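Local coordinates for aspartate--tRNA(Asp/Asn) ligase (Sulfolobus tokodaii, PDB 1WYD), which probably attaches L-aspartate to both tRNA(Asp) and tRNA(Asn), first activating the amino acid with ATP and then transferring it to the acceptor end of the tRNA, at residues S55-G58 and I59-L63; S379-F382 and F383-W386. All coordinates share one frame; numbering follows the deposited sequence.

From the N terminus the chain first builds the OB-fold domain, where contact 1 (55-63) holds a short, weakly bonded helix, 57-60, following strand 44-50 and preceding strand 68-77. It then runs through most of the class II synthetase domain before contact 2 (379-386), built on the brief helix 381-384, which in sequence follows helix 363-371 and precedes strand 394-400. Both are local turns; neither closes a long loop, and they follow in series without nesting or crossing. The centres of contacts 1 and 2 are about 70 Å apart, on opposite sides of the chain's centre. Contact 1 packs on the OB-fold strands, whereas contact 2 packs against helices 189-199 and 363-371 and touches the second subunit.

Contact 1. Residues S55-G58 and I59-L63; sequences SAFG and ISQEL
Phe-57 and Ser-60 meet where the hydroxyl OG of Ser-60 donates to the carbonyl O of Phe-57 at 2.7 Å, reaching it well off the C=O axis, with an angle of 115° at that oxygen. The serine torsion, chi1 74°, sets OG between its own backbone N and carbonyl carbon, from where it reaches back to the carbonyl three residues earlier. The same Phe-57 O lies 3.3 Å from CG of Gln-61, whose N gives weak bonds to the carbonyls of both Phe-57 and Gly-58. Farther out, that CG lies over one face of the Phe-57 ring, and the Gln-61 chain, bent at chi2, brings NE2 to 3.4 Å from CZ of Phe-57, with ring and amide planes 46° apart. With an alanine here instead of the phenylalanine, the Gln-61 amide would probably lose its aromatic neighbour and be freer to turn. The backbone beneath is tied by Ser-60 N, which donates to Ala-56 O at 3.1 Å in a fairly straight bond, while CG2 of Ile-59 rests 3.6 Å from the same oxygen. Glu-62 N closes the following turn on Ile-59 O at 2.8 Å. Gln-61 OE1 takes a weak bond from Lys-35, on strand 34-41. This short helix lies against the OB-fold sheet: Ala-56 and Ile-59 touch Ile-92 of strand 91-94, and Ala-56 and Ser-60 also touch Val-50 of strand 44-50.

Contact 2. Residues S379-F382 and F383-W386; sequences SFEF and FLKW
Phe-380 O receives two backbone donors, Phe-383 N and Leu-384 N, each at 2.9 Å. The Leu-384 bond lies in the carbonyl plane and is nearly straight at 168°, whereas Phe-383 N sits above that plane. With Phe-380 at the N-cap position, these bonds open the helix, and Lys-385 N continues it onto Glu-381 O at 3.0 Å. In Phe-382, a chi1 of 77° folds the ring back over the chain and lays one face on Phe-383 N, 3.3 Å from CG of Phe-382. Phe-383 CB lies over the same ring. The indole of Trp-386 comes edge-on to the carbonyl of Phe-382, its NE1 making a weak bond to Phe-382 O at 2.8 Å, while the aliphatic CD of Lys-385 covers a face of the indole. Glu-381 bends at chi2, bringing OE2 to 3.5 Å from CB of Lys-385. Its carboxylate pairs with Arg-363 through OE1, and Lys-385 NZ bonds weakly to Arg-119 O of the second subunit, whose Val-122 packs on Trp-386. Phe-383 meets Phe-329 edge-to-face, and its side chain is about 7 Å from that of Arg-359, predicted to bind L-aspartate. The chemistry is thus divided: one ring face, that of Phe-382, covers a backbone N-H, the indole of Trp-386 offers its edge N-H to a backbone carbonyl, Glu-381 ties the segment to helix 363-371 by a salt bridge, and Lys-385 reaches the second subunit through a weak bond.

Contact 1. Residues S55-G58 and I59-L63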
ATOM      1  N   SER B  55     -42.200  22.669   5.963  1.00 72.09           N
ATOM      2  CA  SER B  55     -42.734  21.315   5.720  1.00 71.39           C
ATOM      3  C   SER B  55     -41.782  20.212   6.223  1.00 70.39           C
ATOM      4  O   SER B  55     -42.195  19.070   6.395  1.00 70.39           O
ATOM      5  CB  SER B  55     -43.147  21.072   4.249  1.00 71.66           C
ATOM      6  OG  SER B  55     -42.748  22.118   3.363  1.00 72.73           O
ATOM      7  N   ALA B  56     -40.522  20.571   6.487  1.00 68.92           N
ATOM      8  CA  ALA B  56     -39.528  19.637   7.036  1.00 67.35           C
ATOM      9  C   ALA B  56     -39.638  19.418   8.557  1.00 66.40           C
ATOM     10  O   ALA B  56     -38.968  18.544   9.122  1.00 65.58           O
ATOM     11  CB  ALA B  56     -38.106  20.093   6.665  1.00 67.66           C
ATOM     12  N   PHE B  57     -40.485  20.208   9.217  1.00 65.28           N
ATOM     13  CA  PHE B  57     -40.595  20.146  10.669  1.00 64.03           C
ATOM     14  C   PHE B  57     -41.066  18.774  11.131  1.00 63.04           C
ATOM     15  O   PHE B  57     -40.540  18.232  12.100  1.00 63.63           O
ATOM     16  CB  PHE B  57     -41.499  21.267  11.211  1.00 64.13           C
ATOM     17  CG  PHE B  57     -41.522  21.364  12.717  1.00 64.37           C
ATOM     18  CD1 PHE B  57     -40.344  21.589  13.443  1.00 65.56           C
ATOM     19  CD2 PHE B  57     -42.715  21.229  13.406  1.00 64.56           C
ATOM     20  CE1 PHE B  57     -40.356  21.677  14.836  1.00 65.83           C
ATOM     21  CE2 PHE B  57     -42.746  21.319  14.796  1.00 65.40           C
ATOM     22  CZ  PHE B  57     -41.562  21.548  15.514  1.00 65.81           C
ATOM     23  N   GLY B  58     -42.037  18.215  10.417  1.00 61.81           N
ATOM     24  CA  GLY B  58     -42.656  16.950  10.777  1.00 60.50           C
ATOM     25  C   GLY B  58     -41.662  15.806  10.822  1.00 60.00           C
ATOM     26  O   GLY B  58     -41.590  15.085  11.820  1.00 59.84           O
ATOM     27  N   ILE B  59     -40.884  15.646   9.755  1.00 59.21           N
ATOM     28  CA  ILE B  59     -39.915  14.568   9.714  1.00 58.62           C
ATOM     29  C   ILE B  59     -38.763  14.831  10.695  1.00 58.28           C
ATOM     30  O   ILE B  59     -38.336  13.925  11.387  1.00 58.13           O
ATOM     31  CB  ILE B  59     -39.472  14.212   8.240  1.00 59.01           C
ATOM     32  CG1 ILE B  59     -38.841  12.806   8.179  1.00 57.84           C
ATOM     33  CG2 ILE B  59     -38.589  15.322   7.602  1.00 58.49           C
ATOM     34  CD1 ILE B  59     -38.670  12.268   6.773  1.00 56.43           C
ATOM     35  N   SER B  60     -38.346  16.086  10.830  1.00 58.09           N
ATOM     36  CA  SER B  60     -37.244  16.442  11.735  1.00 57.87           C
ATOM     37  C   SER B  60     -37.494  15.969  13.168  1.00 57.89           C
ATOM     38  O   SER B  60     -36.554  15.804  13.941  1.00 57.70           O
ATOM     39  CB  SER B  60     -36.946  17.957  11.700  1.00 57.81           C
ATOM     40  OG  SER B  60     -37.931  18.731  12.389  1.00 58.22           O
ATOM     41  N   GLN B  61     -38.760  15.734  13.498  1.00 58.29           N
ATOM     42  CA  GLN B  61     -39.167  15.352  14.848  1.00 58.61           C
ATOM     43  C   GLN B  61     -38.935  13.880  15.110  1.00 57.93           C
ATOM     44  O   GLN B  61     -38.911  13.456  16.257  1.00 58.12           O
ATOM     45  CB  GLN B  61     -40.640  15.698  15.093  1.00 59.02           C
ATOM     46  CG  GLN B  61     -40.916  17.209  15.226  1.00 62.51           C
ATOM     47  CD  GLN B  61     -40.695  17.704  16.641  1.00 68.33           C
ATOM     48  OE1 GLN B  61     -39.726  17.304  17.303  1.00 70.92           O
ATOM     49  NE2 GLN B  61     -41.603  18.559  17.130  1.00 70.46           N
ATOM     50  N   GLU B  62     -38.764  13.094  14.055  1.00 57.16           N
ATOM     51  CA  GLU B  62     -38.585  11.659  14.234  1.00 56.29           C
ATOM     52  C   GLU B  62     -37.109  11.230  14.099  1.00 53.84           C
ATOM     53  O   GLU B  62     -36.761  10.072  14.356  1.00 52.83           O
ATOM     54  CB  GLU B  62     -39.521  10.874  13.310  1.00 57.90           C
ATOM     55  CG  GLU B  62     -39.152  10.903  11.842  1.00 61.84           C
ATOM     56  CD  GLU B  62     -40.158  10.128  10.991  1.00 69.11           C
ATOM     57  OE1 GLU B  62     -41.272  10.682  10.743  1.00 69.85           O
ATOM     58  OE2 GLU B  62     -39.831   8.969  10.580  1.00 71.18           O
ATOM     59  N   LEU B  63     -36.269  12.208  13.743  1.00 50.36           N
ATOM     60  CA  LEU B  63     -34.834  12.043  13.554  1.00 47.38           C
ATOM     61  C   LEU B  63     -34.082  11.705  14.842  1.00 45.78           C
ATOM     62  O   LEU B  63     -34.432  12.156  15.937  1.00 45.16           O
ATOM     63  CB  LEU B  63     -34.250  13.333  12.956  1.00 47.51           C
ATOM     64  CG  LEU B  63     -34.626  13.728  11.534  1.00 47.60           C
ATOM     65  CD1 LEU B  63     -33.831  14.971  11.121  1.00 50.02           C
ATOM     66  CD2 LEU B  63     -34.391  12.588  10.541  1.00 47.19           C
TER

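Contact 2. Residues S379-F382 and F383-W386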
ATOM      1  N   SER B 379      20.626 -23.873   6.400  1.00 67.05           N
ATOM      2  CA  SER B 379      19.192 -23.730   6.626  1.00 66.10           C
ATOM      3  C   SER B 379      18.680 -22.339   6.240  1.00 64.90           C
ATOM      4  O   SER B 379      17.485 -22.060   6.353  1.00 64.74           O
ATOM      5  CB  SER B 379      18.853 -24.073   8.084  1.00 66.58           C
ATOM      6  OG  SER B 379      19.548 -23.207   8.965  1.00 66.87           O
ATOM      7  N   PHE B 380      19.600 -21.485   5.785  1.00 63.73           N
ATOM      8  CA  PHE B 380      19.279 -20.158   5.234  1.00 62.57           C
ATOM      9  C   PHE B 380      19.699 -20.023   3.788  1.00 61.52           C
ATOM     10  O   PHE B 380      19.935 -18.912   3.306  1.00 61.90           O
ATOM     11  CB  PHE B 380      19.887 -19.042   6.099  1.00 62.49           C
ATOM     12  CG  PHE B 380      19.264 -18.963   7.455  1.00 62.35           C
ATOM     13  CD1 PHE B 380      19.777 -19.720   8.519  1.00 62.21           C
ATOM     14  CD2 PHE B 380      18.117 -18.207   7.655  1.00 61.10           C
ATOM     15  CE1 PHE B 380      19.179 -19.681   9.789  1.00 60.95           C
ATOM     16  CE2 PHE B 380      17.496 -18.169   8.913  1.00 61.88           C
ATOM     17  CZ  PHE B 380      18.032 -18.903   9.983  1.00 61.94           C
ATOM     18  N   GLU B 381      19.775 -21.163   3.100  1.00 59.90           N
ATOM     19  CA  GLU B 381      20.144 -21.218   1.684  1.00 58.35           C
ATOM     20  C   GLU B 381      19.203 -20.346   0.853  1.00 57.58           C
ATOM     21  O   GLU B 381      19.657 -19.672  -0.076  1.00 57.43           O
ATOM     22  CB  GLU B 381      20.149 -22.668   1.162  1.00 58.21           C
ATOM     23  CG  GLU B 381      20.943 -22.936  -0.119  1.00 57.23           C
ATOM     24  CD  GLU B 381      22.190 -22.068  -0.298  1.00 58.42           C
ATOM     25  OE1 GLU B 381      23.012 -21.955   0.646  1.00 57.96           O
ATOM     26  OE2 GLU B 381      22.378 -21.512  -1.402  1.00 57.99           O
ATOM     27  N   PHE B 382      17.913 -20.348   1.218  1.00 55.98           N
ATOM     28  CA  PHE B 382      16.894 -19.512   0.582  1.00 55.05           C
ATOM     29  C   PHE B 382      17.230 -18.002   0.592  1.00 54.06           C
ATOM     30  O   PHE B 382      16.725 -17.241  -0.246  1.00 53.96           O
ATOM     31  CB  PHE B 382      15.528 -19.755   1.228  1.00 54.70           C
ATOM     32  CG  PHE B 382      15.359 -19.076   2.559  1.00 55.42           C
ATOM     33  CD1 PHE B 382      15.909 -19.636   3.722  1.00 57.75           C
ATOM     34  CD2 PHE B 382      14.652 -17.880   2.661  1.00 56.01           C
ATOM     35  CE1 PHE B 382      15.768 -19.021   4.964  1.00 56.99           C
ATOM     36  CE2 PHE B 382      14.484 -17.252   3.900  1.00 56.53           C
ATOM     37  CZ  PHE B 382      15.044 -17.824   5.056  1.00 57.34           C
ATOM     38  N   PHE B 383      18.078 -17.591   1.532  1.00 52.56           N
ATOM     39  CA  PHE B 383      18.525 -16.211   1.631  1.00 52.09           C
ATOM     40  C   PHE B 383      19.919 -16.028   1.024  1.00 51.26           C
ATOM     41  O   PHE B 383      20.178 -15.060   0.314  1.00 52.39           O
ATOM     42  CB  PHE B 383      18.510 -15.789   3.114  1.00 52.40           C
ATOM     43  CG  PHE B 383      18.664 -14.299   3.365  1.00 49.92           C
ATOM     44  CD1 PHE B 383      17.619 -13.574   3.969  1.00 49.82           C
ATOM     45  CD2 PHE B 383      19.863 -13.646   3.091  1.00 49.39           C
ATOM     46  CE1 PHE B 383      17.740 -12.206   4.248  1.00 50.77           C
ATOM     47  CE2 PHE B 383      20.004 -12.282   3.359  1.00 49.16           C
ATOM     48  CZ  PHE B 383      18.938 -11.559   3.944  1.00 49.93           C
ATOM     49  N   LEU B 384      20.817 -16.956   1.318  1.00 50.08           N
ATOM     50  CA  LEU B 384      22.193 -16.914   0.836  1.00 48.51           C
ATOM     51  C   LEU B 384      22.381 -16.980  -0.676  1.00 48.43           C
ATOM     52  O   LEU B 384      23.210 -16.239  -1.230  1.00 47.68           O
ATOM     53  CB  LEU B 384      22.989 -18.034   1.484  1.00 48.50           C
ATOM     54  CG  LEU B 384      23.101 -17.941   3.003  1.00 48.09           C
ATOM     55  CD1 LEU B 384      23.650 -19.282   3.513  1.00 49.22           C
ATOM     56  CD2 LEU B 384      24.005 -16.775   3.395  1.00 47.96           C
ATOM     57  N   LYS B 385      21.595 -17.831  -1.334  1.00 48.08           N
ATOM     58  CA  LYS B 385      21.792 -18.161  -2.754  1.00 48.50           C
ATOM     59  C   LYS B 385      21.834 -16.960  -3.682  1.00 48.09           C
ATOM     60  O   LYS B 385      22.603 -16.953  -4.647  1.00 48.03           O
ATOM     61  CB  LYS B 385      20.687 -19.101  -3.265  1.00 48.46           C
ATOM     62  CG  LYS B 385      19.314 -18.447  -3.324  1.00 50.74           C
ATOM     63  CD  LYS B 385      18.491 -18.999  -4.477  1.00 55.52           C
ATOM     64  CE  LYS B 385      17.500 -20.037  -3.975  1.00 55.91           C
ATOM     65  NZ  LYS B 385      16.593 -20.388  -5.094  1.00 60.96           N
ATOM     66  N   TRP B 386      20.975 -15.974  -3.412  1.00 47.40           N
ATOM     67  CA  TRP B 386      20.808 -14.831  -4.297  1.00 47.26           C
ATOM     68  C   TRP B 386      22.089 -14.018  -4.409  1.00 46.75           C
ATOM     69  O   TRP B 386      22.337 -13.415  -5.440  1.00 46.81           O
ATOM     70  CB  TRP B 386      19.668 -13.944  -3.818  1.00 47.75           C
ATOM     71  CG  TRP B 386      18.422 -14.690  -3.573  1.00 46.89           C
ATOM     72  CD1 TRP B 386      17.866 -14.988  -2.359  1.00 44.14           C
ATOM     73  CD2 TRP B 386      17.553 -15.248  -4.571  1.00 46.95           C
ATOM     74  NE1 TRP B 386      16.709 -15.709  -2.543  1.00 48.52           N
ATOM     75  CE2 TRP B 386      16.486 -15.877  -3.889  1.00 46.31           C
ATOM     76  CE3 TRP B 386      17.565 -15.276  -5.976  1.00 46.77           C
ATOM     77  CZ2 TRP B 386      15.458 -16.534  -4.554  1.00 45.86           C
ATOM     78  CZ3 TRP B 386      16.535 -15.941  -6.646  1.00 45.89           C
ATOM     79  CH2 TRP B 386      15.495 -16.555  -5.931  1.00 47.04           C
TER